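PDB 4MF9: hemin degrading factor from Pseudomonas aeruginosa, which binds heme through an axial ligand to its iron and probably takes part in the trafficking and degradation of heme inside the bacterium. Local coordinates for residues A23-L27 / A39-L43; S46-V51 / Q143-G149; A81-N85 / G267-Q273; L204-A209 / L234-W239; W284-F289 / L300-G304. One frame throughout, in Å; residues are numbered along the deposited sequence.

Contact 1: residues A23-L27 / A39-L43; sequences AWQDL and AAALL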
# COMPACT_ATOMS: atom_id res chain seq x y z
N ALA A 23 6.79 -26.94 9.25
CA ALA A 23 8.05 -26.20 9.34
C ALA A 23 7.80 -24.80 9.88
O ALA A 23 8.59 -24.27 10.67
CB ALA A 23 8.71 -26.14 7.97
N TRP A 24 6.72 -24.19 9.43
CA TRP A 24 6.34 -22.88 9.88
C TRP A 24 5.94 -22.84 11.35
O TRP A 24 6.42 -22.02 12.07
CB TRP A 24 5.21 -22.36 9.03
CG TRP A 24 4.61 -21.03 9.52
CD1 TRP A 24 5.26 -19.97 9.99
CD2 TRP A 24 3.25 -20.70 9.53
NE1 TRP A 24 4.41 -18.97 10.27
CE2 TRP A 24 3.15 -19.40 10.02
CE3 TRP A 24 2.09 -21.41 9.23
CZ2 TRP A 24 1.94 -18.79 10.21
CZ3 TRP A 24 0.90 -20.79 9.39
CH2 TRP A 24 0.83 -19.50 9.89
N GLN A 25 5.11 -23.78 11.77
CA GLN A 25 4.69 -23.90 13.17
C GLN A 25 5.87 -24.15 14.11
O GLN A 25 5.90 -23.66 15.24
CB GLN A 25 3.66 -25.02 13.33
CG GLN A 25 2.39 -24.81 12.52
CD GLN A 25 1.65 -23.54 12.91
OE1 GLN A 25 1.33 -23.33 14.08
NE2 GLN A 25 1.37 -22.69 11.93
N ASP A 26 6.84 -24.94 13.64
CA ASP A 26 8.08 -25.17 14.38
C ASP A 26 8.86 -23.86 14.55
O ASP A 26 9.39 -23.56 15.63
CB ASP A 26 8.93 -26.21 13.64
CG ASP A 26 8.38 -27.62 13.78
OD1 ASP A 26 7.54 -27.84 14.68
OD2 ASP A 26 8.81 -28.50 12.99
N LEU A 27 8.93 -23.09 13.47
CA LEU A 27 9.59 -21.80 13.48
C LEU A 27 8.90 -20.83 14.38
O LEU A 27 9.51 -20.27 15.27
CB LEU A 27 9.54 -21.20 12.10
CG LEU A 27 10.80 -20.48 11.63
CD1 LEU A 27 10.50 -19.43 10.58
CD2 LEU A 27 11.62 -19.89 12.76
N ALA A 39 8.44 -15.16 8.36
CA ALA A 39 8.61 -16.61 8.40
C ALA A 39 8.76 -17.21 7.00
O ALA A 39 9.62 -18.05 6.77
CB ALA A 39 7.47 -17.26 9.14
N ALA A 40 7.90 -16.78 6.08
CA ALA A 40 7.96 -17.26 4.70
C ALA A 40 9.36 -17.08 4.12
O ALA A 40 9.88 -17.98 3.46
CB ALA A 40 6.92 -16.56 3.84
N ALA A 41 9.95 -15.92 4.37
CA ALA A 41 11.30 -15.65 3.91
C ALA A 41 12.33 -16.58 4.52
O ALA A 41 13.14 -17.13 3.81
CB ALA A 41 11.66 -14.22 4.21
N LEU A 42 12.24 -16.80 5.82
CA LEU A 42 13.11 -17.75 6.51
C LEU A 42 12.92 -19.18 6.02
O LEU A 42 13.87 -19.97 5.99
CB LEU A 42 12.90 -17.69 8.03
CG LEU A 42 13.69 -16.67 8.86
CD1 LEU A 42 15.16 -16.69 8.48
CD2 LEU A 42 13.11 -15.27 8.74
N LEU A 43 11.70 -19.52 5.63
CA LEU A 43 11.40 -20.84 5.07
C LEU A 43 11.65 -20.92 3.57
O LEU A 43 11.39 -21.90 2.93
CB LEU A 43 9.97 -21.25 5.43
CG LEU A 43 9.61 -21.16 6.89
CD1 LEU A 43 8.10 -21.19 7.09
CD2 LEU A 43 10.29 -22.29 7.63
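Helix 17-30 and helix 36-42, consecutive in the chain and joined by a short connection, fold against each other as a helix-loop-helix pair at the N-terminal end of the protein. No hydrogen bond runs between residues 23-27 and 39-43: the interface is apolar and buries 243 Å² in all, with the CA atoms of Trp24 and Ala39 6.8 Å apart. The aliphatic part centres on Leu27 and Leu43, both directed toward the opposite segment. Leu27 CD1 lies 4.0 Å from Ala39 CB, 3.9 Å from Leu42 CB and 4.1 Å from Leu43 CD2, so one methyl group bridges three residues of the second segment. Leu43, just past the end of its helix, reaches back with CD2 to Ala23 CB at 4.2 Å. Leu43 N still donates to Ala39 O (2.8 Å), which holds it against the last helical turn. The aromatic part belongs to Trp24, whose side chain is buried and continues onto Leu50 of helix 47-52 and onto Arg54, tying the pair to the next helix of the chain. The small side chain of Ala39 permits the close approach of the backbones. Leu43 CD1 meets Trp24 CB at 3.7 Å, and Ala39 CB approaches Trp24 CD1 obliquely to the indole plane, at 3.6 Å.

Contact 2: residues S46-V51 / Q143-G149; sequences SEGELV and QVFDQQG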
# COMPACT_ATOMS: atom_id res chain seq x y z
N SER A 46 7.28 -17.95 -0.68
CA SER A 46 6.46 -16.74 -0.66
C SER A 46 5.41 -16.83 0.44
O SER A 46 5.05 -17.93 0.88
CB SER A 46 5.78 -16.54 -2.01
OG SER A 46 4.78 -17.52 -2.22
N GLU A 47 4.93 -15.68 0.91
CA GLU A 47 3.85 -15.64 1.89
C GLU A 47 2.60 -16.33 1.35
O GLU A 47 1.88 -16.98 2.09
CB GLU A 47 3.52 -14.19 2.29
CG GLU A 47 2.56 -14.08 3.48
CD GLU A 47 2.35 -12.65 3.95
OE1 GLU A 47 2.96 -11.73 3.35
OE2 GLU A 47 1.58 -12.45 4.91
N GLY A 48 2.36 -16.19 0.04
CA GLY A 48 1.22 -16.82 -0.60
C GLY A 48 1.22 -18.34 -0.47
O GLY A 48 0.19 -18.95 -0.18
N GLU A 49 2.38 -18.92 -0.67
CA GLU A 49 2.60 -20.33 -0.52
C GLU A 49 2.37 -20.77 0.92
O GLU A 49 1.73 -21.73 1.16
CB GLU A 49 3.98 -20.68 -0.93
CG GLU A 49 4.18 -20.73 -2.39
CD GLU A 49 5.65 -20.83 -2.76
OE1 GLU A 49 6.35 -19.80 -2.83
OE2 GLU A 49 6.09 -21.97 -2.92
N LEU A 50 2.87 -19.97 1.83
CA LEU A 50 2.74 -20.23 3.27
C LEU A 50 1.27 -20.26 3.66
O LEU A 50 0.82 -21.20 4.33
CB LEU A 50 3.48 -19.16 4.09
CG LEU A 50 4.28 -19.59 5.33
CD1 LEU A 50 4.66 -18.40 6.20
CD2 LEU A 50 3.52 -20.59 6.16
N VAL A 51 0.52 -19.25 3.23
CA VAL A 51 -0.92 -19.21 3.49
C VAL A 51 -1.66 -20.40 2.86
O VAL A 51 -2.54 -20.99 3.49
CB VAL A 51 -1.53 -17.86 3.03
CG1 VAL A 51 -3.04 -17.87 3.19
CG2 VAL A 51 -0.91 -16.70 3.80
N GLN A 143 -7.05 -12.41 2.67
CA GLN A 143 -5.71 -12.05 2.28
C GLN A 143 -5.44 -12.33 0.80
O GLN A 143 -5.64 -13.40 0.35
CB GLN A 143 -4.63 -12.68 3.16
CG GLN A 143 -4.86 -12.56 4.66
CD GLN A 143 -3.65 -12.91 5.55
OE1 GLN A 143 -2.63 -13.28 5.10
NE2 GLN A 143 -3.82 -12.72 6.80
N VAL A 144 -4.93 -11.34 0.10
CA VAL A 144 -4.73 -11.42 -1.35
C VAL A 144 -3.25 -11.44 -1.68
O VAL A 144 -2.46 -10.68 -1.09
CB VAL A 144 -5.41 -10.22 -2.07
CG1 VAL A 144 -5.15 -10.28 -3.58
CG2 VAL A 144 -6.91 -10.23 -1.80
N PHE A 145 -2.87 -12.28 -2.65
CA PHE A 145 -1.47 -12.41 -3.07
C PHE A 145 -1.28 -12.28 -4.59
O PHE A 145 -2.19 -12.62 -5.36
CB PHE A 145 -0.91 -13.74 -2.55
CG PHE A 145 -0.99 -13.85 -1.05
CD1 PHE A 145 0.04 -13.36 -0.25
CD2 PHE A 145 -2.11 -14.41 -0.45
CE1 PHE A 145 -0.04 -13.43 1.13
CE2 PHE A 145 -2.19 -14.49 0.95
CZ PHE A 145 -1.16 -13.99 1.73
N ASP A 146 -0.11 -11.79 -5.00
CA ASP A 146 0.16 -11.51 -6.41
C ASP A 146 0.76 -12.71 -7.16
O ASP A 146 0.90 -13.79 -6.59
CB ASP A 146 0.99 -10.22 -6.62
CG ASP A 146 2.42 -10.33 -6.07
OD1 ASP A 146 2.95 -11.44 -5.93
OD2 ASP A 146 3.02 -9.26 -5.81
N GLN A 147 1.18 -12.51 -8.39
CA GLN A 147 1.70 -13.57 -9.19
C GLN A 147 2.93 -14.22 -8.61
O GLN A 147 3.26 -15.32 -8.99
CB GLN A 147 1.97 -13.08 -10.57
CG GLN A 147 1.21 -13.84 -11.57
CD GLN A 147 -0.20 -13.63 -11.40
OE1 GLN A 147 -0.94 -14.55 -11.39
NE2 GLN A 147 -0.58 -12.41 -11.24
N GLN A 148 3.64 -13.52 -7.75
CA GLN A 148 4.86 -14.04 -7.13
C GLN A 148 4.62 -14.55 -5.70
O GLN A 148 5.57 -14.96 -5.01
CB GLN A 148 5.98 -12.99 -7.15
CG GLN A 148 6.52 -12.69 -8.56
CD GLN A 148 5.55 -11.91 -9.42
OE1 GLN A 148 5.09 -12.40 -10.45
NE2 GLN A 148 5.25 -10.69 -9.01
N GLY A 149 3.37 -14.51 -5.26
CA GLY A 149 3.05 -14.94 -3.90
C GLY A 149 3.24 -13.86 -2.83
O GLY A 149 3.11 -14.14 -1.63
O HOH W 1 -0.31 -14.15 6.00
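Phe145 spreads its ring beneath the first turn of helix 47-52, one face turned to Gly48 CA, which sits 3.8 Å from the ring centroid and 18° off its normal, a CH-pi contact. Glycine lets the helix come this close: a CB on Gly48 would crowd both Phe145 CB and Gly149 CA. Around the same ring, Val51 CG2 touches Phe145 CZ at 3.4 Å and Glu47 CG lies 3.6 Å from Phe145 CE1. The direct hydrogen bond between the segments runs from Gly48 N to Gly149 O (2.7 Å), so the type I turn 146-149 offers an acceptor to an amide in the first turn of the helix. Gly149 has positive phi, and a side chain there would collide with Ser46 OG. The helix start is also sealed internally by a capping box: Ser46 OG accepts from Glu49 N (3.2 Å), and Glu49 OE1 accepts from Ser46 N (3.0 Å). In the turn, Asp146 OD1 takes Gln148 N at 2.8 Å, an Asx turn. A water donates to Glu47 OE2 (2.8 Å) and Gln143 OE1 (2.6 Å); Glu47 OE2 also forms a salt bridge with Lys154, and Gln143 NE2 bonds Ser141. The axes of segments 47-51 and 143-146 lie at 134°, with helix 36-42 packed beside the helix, strand 124-133 meeting Val51, and strand 151-157 running on from the turn.

Contact 3: residues A81-N85 / G267-Q273; sequences ALTRN and GNAHCIQ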
# COMPACT_ATOMS: atom_id res chain seq x y z
N ALA A 81 -8.17 -2.46 7.09
CA ALA A 81 -7.51 -2.74 5.82
C ALA A 81 -6.01 -2.57 6.02
O ALA A 81 -5.57 -1.60 6.65
CB ALA A 81 -8.02 -1.79 4.72
N LEU A 82 -5.23 -3.51 5.50
CA LEU A 82 -3.78 -3.47 5.66
C LEU A 82 -3.10 -3.55 4.31
O LEU A 82 -3.22 -4.54 3.60
CB LEU A 82 -3.28 -4.62 6.55
CG LEU A 82 -1.91 -4.56 7.24
CD1 LEU A 82 -1.84 -5.67 8.31
CD2 LEU A 82 -0.73 -4.70 6.29
N THR A 83 -2.38 -2.49 3.96
CA THR A 83 -1.62 -2.46 2.72
C THR A 83 -0.22 -1.99 3.03
O THR A 83 -0.05 -1.04 3.77
CB THR A 83 -2.25 -1.48 1.74
OG1 THR A 83 -3.60 -1.91 1.47
CG2 THR A 83 -1.46 -1.42 0.45
N ARG A 84 0.79 -2.67 2.48
CA ARG A 84 2.17 -2.30 2.78
C ARG A 84 3.08 -2.52 1.60
O ARG A 84 2.71 -3.14 0.60
CB ARG A 84 2.70 -3.14 3.97
CG ARG A 84 2.89 -4.61 3.61
CD ARG A 84 3.63 -5.38 4.68
NE ARG A 84 4.98 -4.87 4.88
CZ ARG A 84 5.72 -5.12 5.96
NH1 ARG A 84 5.23 -5.88 6.94
NH2 ARG A 84 6.94 -4.61 6.06
N ASN A 85 4.28 -2.00 1.71
CA ASN A 85 5.38 -2.40 0.86
C ASN A 85 6.48 -2.85 1.80
O ASN A 85 6.21 -3.09 2.98
CB ASN A 85 5.81 -1.24 -0.05
CG ASN A 85 5.99 0.06 0.73
OD1 ASN A 85 6.85 0.15 1.59
ND2 ASN A 85 5.18 1.07 0.41
N GLY A 267 1.51 2.13 -0.89
CA GLY A 267 1.14 1.01 -1.72
C GLY A 267 2.27 0.16 -2.24
O GLY A 267 3.43 0.31 -1.84
N ASN A 268 1.90 -0.74 -3.13
CA ASN A 268 2.81 -1.62 -3.82
C ASN A 268 2.35 -1.61 -5.28
O ASN A 268 1.51 -0.80 -5.65
CB ASN A 268 2.76 -3.02 -3.20
CG ASN A 268 1.34 -3.56 -3.09
OD1 ASN A 268 0.65 -3.74 -4.11
ND2 ASN A 268 0.89 -3.84 -1.87
N ALA A 269 2.86 -2.52 -6.10
CA ALA A 269 2.51 -2.52 -7.52
C ALA A 269 1.01 -2.74 -7.78
O ALA A 269 0.50 -2.39 -8.86
CB ALA A 269 3.33 -3.56 -8.26
N HIS A 270 0.29 -3.29 -6.81
CA HIS A 270 -1.07 -3.76 -7.07
C HIS A 270 -2.17 -3.07 -6.26
O HIS A 270 -3.36 -3.29 -6.49
CB HIS A 270 -1.15 -5.27 -6.82
CG HIS A 270 -0.04 -6.03 -7.47
ND1 HIS A 270 -0.01 -6.29 -8.82
CD2 HIS A 270 1.10 -6.56 -6.96
CE1 HIS A 270 1.10 -6.96 -9.11
NE2 HIS A 270 1.78 -7.13 -8.00
N CYS A 271 -1.79 -2.25 -5.29
CA CYS A 271 -2.76 -1.68 -4.38
C CYS A 271 -2.19 -0.43 -3.76
O CYS A 271 -1.03 -0.39 -3.36
CB CYS A 271 -3.13 -2.70 -3.29
SG CYS A 271 -4.47 -2.19 -2.19
N ILE A 272 -3.00 0.62 -3.72
CA ILE A 272 -2.62 1.84 -3.01
C ILE A 272 -3.70 2.15 -1.99
O ILE A 272 -4.89 2.13 -2.31
CB ILE A 272 -2.41 3.03 -3.96
CG1 ILE A 272 -1.29 2.71 -4.96
CG2 ILE A 272 -2.13 4.29 -3.16
CD1 ILE A 272 -1.25 3.62 -6.19
N GLN A 273 -3.27 2.43 -0.76
CA GLN A 273 -4.17 2.73 0.35
C GLN A 273 -3.87 4.14 0.86
O GLN A 273 -2.71 4.54 0.97
CB GLN A 273 -3.97 1.71 1.47
CG GLN A 273 -4.89 1.88 2.67
CD GLN A 273 -4.94 0.62 3.56
OE1 GLN A 273 -5.14 -0.50 3.07
NE2 GLN A 273 -4.76 0.81 4.85
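Ala81 opens the contact with its carbonyl: Ala81 O accepts from Gln273 NE2 at 3.1 Å, while its CB rests 3.6 Å from Gln273 OE1. Leu82 points away. Thr83 points back, and Thr83 OG1 donates to Gln273 OE1 at 2.6 Å; this extended glutamine therefore grips the strand at two places, and its NE2 also bonds His90. Thr83 OG1 also pairs with His153, and its CG2 packs on Gly267 CA at 4.2 Å. At Arg84 the side chain turns away and the carbonyl takes over: Arg84 O accepts from Asn268 ND2 at 3.1 Å, a donor shared with Val152 O. Asn85 ends the segment with ND2 donating to Gly267 O at 3.0 Å and to Ile333 O. Asn268 OD1 accepts His270 N (2.8 Å) in an Asx turn that shapes the bend between strands 262-268 and 271-277. The axes of 81-84 and 271-273 run at 116°, 7.1 Å apart at closest approach, the strands linked by the Gln273 amide and Thr83 hydroxyl, with Asn268 and Asn85 adding bonds beyond. They belong to the two nine-stranded antiparallel sheets of this tandem HemS/ChuX-repeat protein, here joined at its centre, with Gly267 about 9 Å (nearest atoms) from the heme.

Contact 4: residues L204-A209 / L234-W239; sequences LREGWA and LAGGEW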
# COMPACT_ATOMS: atom_id res chain seq x y z
N LEU A 204 10.71 16.38 -21.18
CA LEU A 204 10.14 16.00 -19.91
C LEU A 204 9.74 17.22 -19.10
O LEU A 204 8.63 17.29 -18.69
CB LEU A 204 11.22 15.27 -19.15
CG LEU A 204 10.97 14.43 -17.93
CD1 LEU A 204 12.13 14.51 -16.99
CD2 LEU A 204 9.66 14.62 -17.28
N ARG A 205 10.61 18.18 -19.01
CA ARG A 205 10.32 19.44 -18.35
C ARG A 205 9.20 20.21 -19.01
O ARG A 205 8.35 20.76 -18.36
CB ARG A 205 11.56 20.32 -18.31
CG ARG A 205 12.65 19.97 -17.36
CD ARG A 205 13.79 21.00 -17.42
NE ARG A 205 13.76 21.73 -16.17
CZ ARG A 205 13.51 23.01 -15.99
NH1 ARG A 205 13.31 23.85 -17.00
NH2 ARG A 205 13.49 23.46 -14.77
N GLU A 206 9.19 20.19 -20.34
CA GLU A 206 8.11 20.85 -21.03
C GLU A 206 6.76 20.25 -20.71
O GLU A 206 5.86 20.93 -20.31
CB GLU A 206 8.37 20.86 -22.53
CG GLU A 206 7.31 21.62 -23.28
CD GLU A 206 7.64 21.86 -24.77
OE1 GLU A 206 8.75 21.58 -25.24
OE2 GLU A 206 6.72 22.33 -25.40
N GLY A 207 6.70 18.93 -20.78
CA GLY A 207 5.50 18.19 -20.40
C GLY A 207 5.14 18.37 -18.94
O GLY A 207 3.95 18.45 -18.59
N TRP A 208 6.15 18.44 -18.07
CA TRP A 208 5.94 18.64 -16.64
C TRP A 208 5.21 19.96 -16.38
O TRP A 208 4.20 20.00 -15.67
CB TRP A 208 7.28 18.64 -15.88
CG TRP A 208 7.14 18.56 -14.36
CD1 TRP A 208 6.45 19.42 -13.54
CD2 TRP A 208 7.74 17.58 -13.50
NE1 TRP A 208 6.58 19.02 -12.23
CE2 TRP A 208 7.36 17.89 -12.18
CE3 TRP A 208 8.56 16.47 -13.73
CZ2 TRP A 208 7.79 17.14 -11.08
CZ3 TRP A 208 8.98 15.72 -12.64
CH2 TRP A 208 8.59 16.05 -11.33
N ALA A 209 5.71 21.02 -16.97
CA ALA A 209 5.14 22.34 -16.88
C ALA A 209 3.68 22.35 -17.42
O ALA A 209 2.88 23.10 -16.97
CB ALA A 209 6.01 23.31 -17.65
N LEU A 234 15.92 15.11 -12.89
CA LEU A 234 16.11 15.86 -14.13
C LEU A 234 15.13 17.02 -14.26
O LEU A 234 15.25 17.85 -15.17
CB LEU A 234 15.94 14.93 -15.34
CG LEU A 234 16.85 13.70 -15.45
CD1 LEU A 234 16.49 12.89 -16.67
CD2 LEU A 234 18.31 14.10 -15.49
N ALA A 235 14.16 17.08 -13.35
CA ALA A 235 13.12 18.11 -13.44
C ALA A 235 13.66 19.52 -13.18
O ALA A 235 13.25 20.48 -13.84
CB ALA A 235 11.98 17.79 -12.49
N GLY A 236 14.56 19.63 -12.21
CA GLY A 236 15.07 20.94 -11.80
C GLY A 236 14.43 21.35 -10.49
O GLY A 236 13.29 20.96 -10.20
N GLY A 237 15.14 22.16 -9.71
CA GLY A 237 14.74 22.52 -8.36
C GLY A 237 13.37 23.16 -8.20
O GLY A 237 12.75 23.04 -7.15
N GLU A 238 12.87 23.84 -9.23
CA GLU A 238 11.54 24.42 -9.11
C GLU A 238 10.44 23.35 -9.07
O GLU A 238 9.34 23.59 -8.57
CB GLU A 238 11.28 25.46 -10.21
CG GLU A 238 11.07 24.90 -11.61
CD GLU A 238 12.36 24.62 -12.34
OE1 GLU A 238 13.37 24.28 -11.69
OE2 GLU A 238 12.36 24.71 -13.59
N TRP A 239 10.75 22.17 -9.60
CA TRP A 239 9.74 21.09 -9.67
C TRP A 239 9.99 20.00 -8.63
O TRP A 239 9.05 19.32 -8.18
CB TRP A 239 9.71 20.45 -11.07
CG TRP A 239 9.33 21.38 -12.21
CD1 TRP A 239 10.07 21.67 -13.32
CD2 TRP A 239 8.11 22.14 -12.34
NE1 TRP A 239 9.40 22.56 -14.14
CE2 TRP A 239 8.19 22.86 -13.55
CE3 TRP A 239 6.96 22.28 -11.55
CZ2 TRP A 239 7.17 23.71 -14.00
CZ3 TRP A 239 5.94 23.13 -11.99
CH2 TRP A 239 6.06 23.83 -13.21
O HOH W 2 9.50 23.19 -16.84
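Arg205 NE donates to Ala235 O at 2.7 Å, and Arg205 NH2 adds a weak bond to the same carbonyl at 3.1 Å, capturing a carbonyl where the chain leaves helix 228-235. Arg205 NH2 also forms a salt bridge with Glu238 OE2, though the modelled 2.1 Å is too short and both atoms are less surely placed. A water joins Arg205 O (3.1 Å) to Trp239 NE1 (2.8 Å). Gly236, with positive phi, turns the chain out of the helix, bringing Trp239 back onto helix 201-210. The five-membered rings of Trp208 and Trp239 lie obliquely at 34°, centroids 4.1 Å apart, and Ala235 CB sits over the six-membered ring of Trp208, 3.9 Å from its centroid, a CH-pi contact. Ala209 CB meets Trp239 CZ2 at 3.9 Å, and Leu204 CD1 meets Leu234 CB at 4.2 Å. Trp208 NE1 bonds Arg312 O. This helix-and-loop packing adjoins the heme pocket, the Trp208 side chain lying about 4 Å from that of heme-binding Lys313 and 9 Å from the heme.

Contact 5: residues W284-F289 / L300-G304; sequences WLDDWF and LKTTG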
# COMPACT_ATOMS: atom_id res chain seq x y z
N TRP A 284 8.26 6.83 18.10
CA TRP A 284 9.39 6.08 17.67
C TRP A 284 9.54 4.75 18.44
O TRP A 284 9.35 4.69 19.60
CB TRP A 284 10.64 6.88 17.92
CG TRP A 284 10.90 7.99 16.96
CD1 TRP A 284 10.59 9.29 17.12
CD2 TRP A 284 11.49 7.87 15.70
NE1 TRP A 284 10.97 10.00 16.04
CE2 TRP A 284 11.55 9.14 15.15
CE3 TRP A 284 12.00 6.80 14.98
CZ2 TRP A 284 12.07 9.36 13.87
CZ3 TRP A 284 12.52 7.03 13.73
CH2 TRP A 284 12.55 8.29 13.19
N LEU A 285 9.93 3.69 17.77
CA LEU A 285 10.40 2.50 18.42
C LEU A 285 11.49 2.02 17.56
O LEU A 285 11.24 1.58 16.48
CB LEU A 285 9.31 1.43 18.49
CG LEU A 285 9.27 0.34 19.57
CD1 LEU A 285 9.97 0.74 20.82
CD2 LEU A 285 7.82 0.11 19.85
N ASP A 286 12.71 2.16 18.04
CA ASP A 286 13.87 1.78 17.29
C ASP A 286 13.82 2.51 15.92
O ASP A 286 13.52 3.67 15.91
CB ASP A 286 13.96 0.28 17.21
CG ASP A 286 14.49 -0.35 18.50
OD1 ASP A 286 14.77 0.40 19.43
OD2 ASP A 286 14.63 -1.56 18.50
N ASP A 287 14.05 1.81 14.83
CA ASP A 287 14.05 2.42 13.48
C ASP A 287 12.65 2.70 12.94
O ASP A 287 12.50 3.26 11.83
CB ASP A 287 14.77 1.51 12.48
CG ASP A 287 16.25 1.37 12.75
OD1 ASP A 287 16.83 2.25 13.43
OD2 ASP A 287 16.83 0.37 12.27
N TRP A 288 11.64 2.28 13.69
CA TRP A 288 10.24 2.46 13.29
C TRP A 288 9.71 3.80 13.75
O TRP A 288 9.74 4.13 14.94
CB TRP A 288 9.35 1.37 13.89
CG TRP A 288 9.56 0.01 13.34
CD1 TRP A 288 10.27 -1.00 13.92
CD2 TRP A 288 9.05 -0.51 12.11
NE1 TRP A 288 10.24 -2.12 13.12
CE2 TRP A 288 9.50 -1.84 12.00
CE3 TRP A 288 8.27 0.03 11.09
CZ2 TRP A 288 9.18 -2.65 10.91
CZ3 TRP A 288 7.95 -0.77 10.00
CH2 TRP A 288 8.41 -2.10 9.92
N PHE A 289 9.20 4.56 12.79
CA PHE A 289 8.43 5.75 13.12
C PHE A 289 6.96 5.41 12.92
O PHE A 289 6.59 4.84 11.88
CB PHE A 289 8.85 6.93 12.25
CG PHE A 289 8.10 8.19 12.55
CD1 PHE A 289 8.42 8.95 13.66
CD2 PHE A 289 7.05 8.60 11.73
CE1 PHE A 289 7.72 10.11 13.96
CE2 PHE A 289 6.34 9.75 12.02
CZ PHE A 289 6.68 10.52 13.12
N LEU A 300 6.48 3.04 9.71
CA LEU A 300 7.50 3.41 8.73
C LEU A 300 8.93 3.06 9.16
O LEU A 300 9.48 3.63 10.12
CB LEU A 300 7.39 4.92 8.41
CG LEU A 300 8.50 5.55 7.56
CD1 LEU A 300 8.55 4.92 6.17
CD2 LEU A 300 8.35 7.07 7.46
N LYS A 301 9.58 2.21 8.42
CA LYS A 301 10.91 1.85 8.65
C LYS A 301 11.85 2.90 8.04
O LYS A 301 12.31 2.77 6.94
CB LYS A 301 11.13 0.46 8.04
CG LYS A 301 12.36 -0.30 8.41
CD LYS A 301 12.84 -0.03 9.81
CE LYS A 301 12.58 -1.21 10.70
NZ LYS A 301 13.26 -2.36 10.12
N THR A 302 12.12 3.94 8.81
CA THR A 302 12.92 5.09 8.36
C THR A 302 14.25 4.72 7.71
O THR A 302 14.72 5.43 6.82
CB THR A 302 13.16 6.09 9.50
OG1 THR A 302 13.96 5.48 10.54
CG2 THR A 302 11.84 6.53 10.07
N THR A 303 14.84 3.61 8.14
CA THR A 303 16.14 3.18 7.62
C THR A 303 16.06 2.65 6.19
O THR A 303 17.08 2.49 5.52
CB THR A 303 16.75 2.09 8.51
OG1 THR A 303 15.69 1.26 9.02
CG2 THR A 303 17.47 2.73 9.69
N GLY A 304 14.85 2.37 5.72
CA GLY A 304 14.67 1.83 4.39
C GLY A 304 14.58 2.94 3.36
O GLY A 304 14.64 2.68 2.15
O HOH W 3 15.89 -2.48 11.44
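The chain reverses tightly at Leu285 to Trp288 through a type II' turn, closed by reciprocal bonds from Leu285 N to Trp288 O and from Trp288 N to Leu285 O, each 2.9 Å. From there the outgoing strand pairs antiparallel with residues 300-301. Phe289 and Leu300 form a hydrogen-bonded pair, Phe289 N to Leu300 O and Leu300 N to Phe289 O both at 2.8 Å; Trp288 and Lys301 follow as a non-hydrogen-bonded pair with CA atoms 4.7 Å apart. Lys301 then bends in an inverse gamma turn into a 3-10 segment, where Asp287 O accepts from both Thr302 N (3.1 Å) and Thr302 OG1 (3.0 Å), fastening the strand end to the turn. On the sheet face of Trp288 and Lys301, Lys301 CE lies over the indole, 3.6 Å from the centroid of its five-membered ring, a CH-pi contact. A water links Lys301 NZ (2.9 Å) to Asp287 OD2 (3.1 Å). Thr302 CG2 fills a niche between Phe289 CB and Trp284 CH2, 3.7 Å from each. Phe289 and Leu300 lie on the other sheet face, against helix 247-258. Backbone hydrogen bonding of Lys301 with His87 reaches the first repeat. The contact belongs to an antiparallel meander, two successive hairpins formed by strands 282-285, 288-293 and 296-301, which completes one edge of a nine-stranded sheet.

Contacts 1 and 2 pack together: Trp24 CD2 touches Leu50 CD2 at 3.4 Å, and Ala40 CB sits 3.6 Å from Glu47 N. Contact 2 in turn meets contact 3 where Asp146 OD2 packs 3.3 Å from His270 NE2. Strand 138-146, strand 78-84 and the contact 5 strands share one sheet, while 267-273 belong to the other; contacts 3 and 5 are about 5 Å apart at their nearest atoms. Contact 4 stands apart, its centre about 28 Å from that of contact 3 and, across the chain's centre, about 47 Å from that of contact 1. Nearest atoms of Gly267 and the Trp208 side chain are about 9 Å from the heme; contacts 1, 2 and 5 lie away.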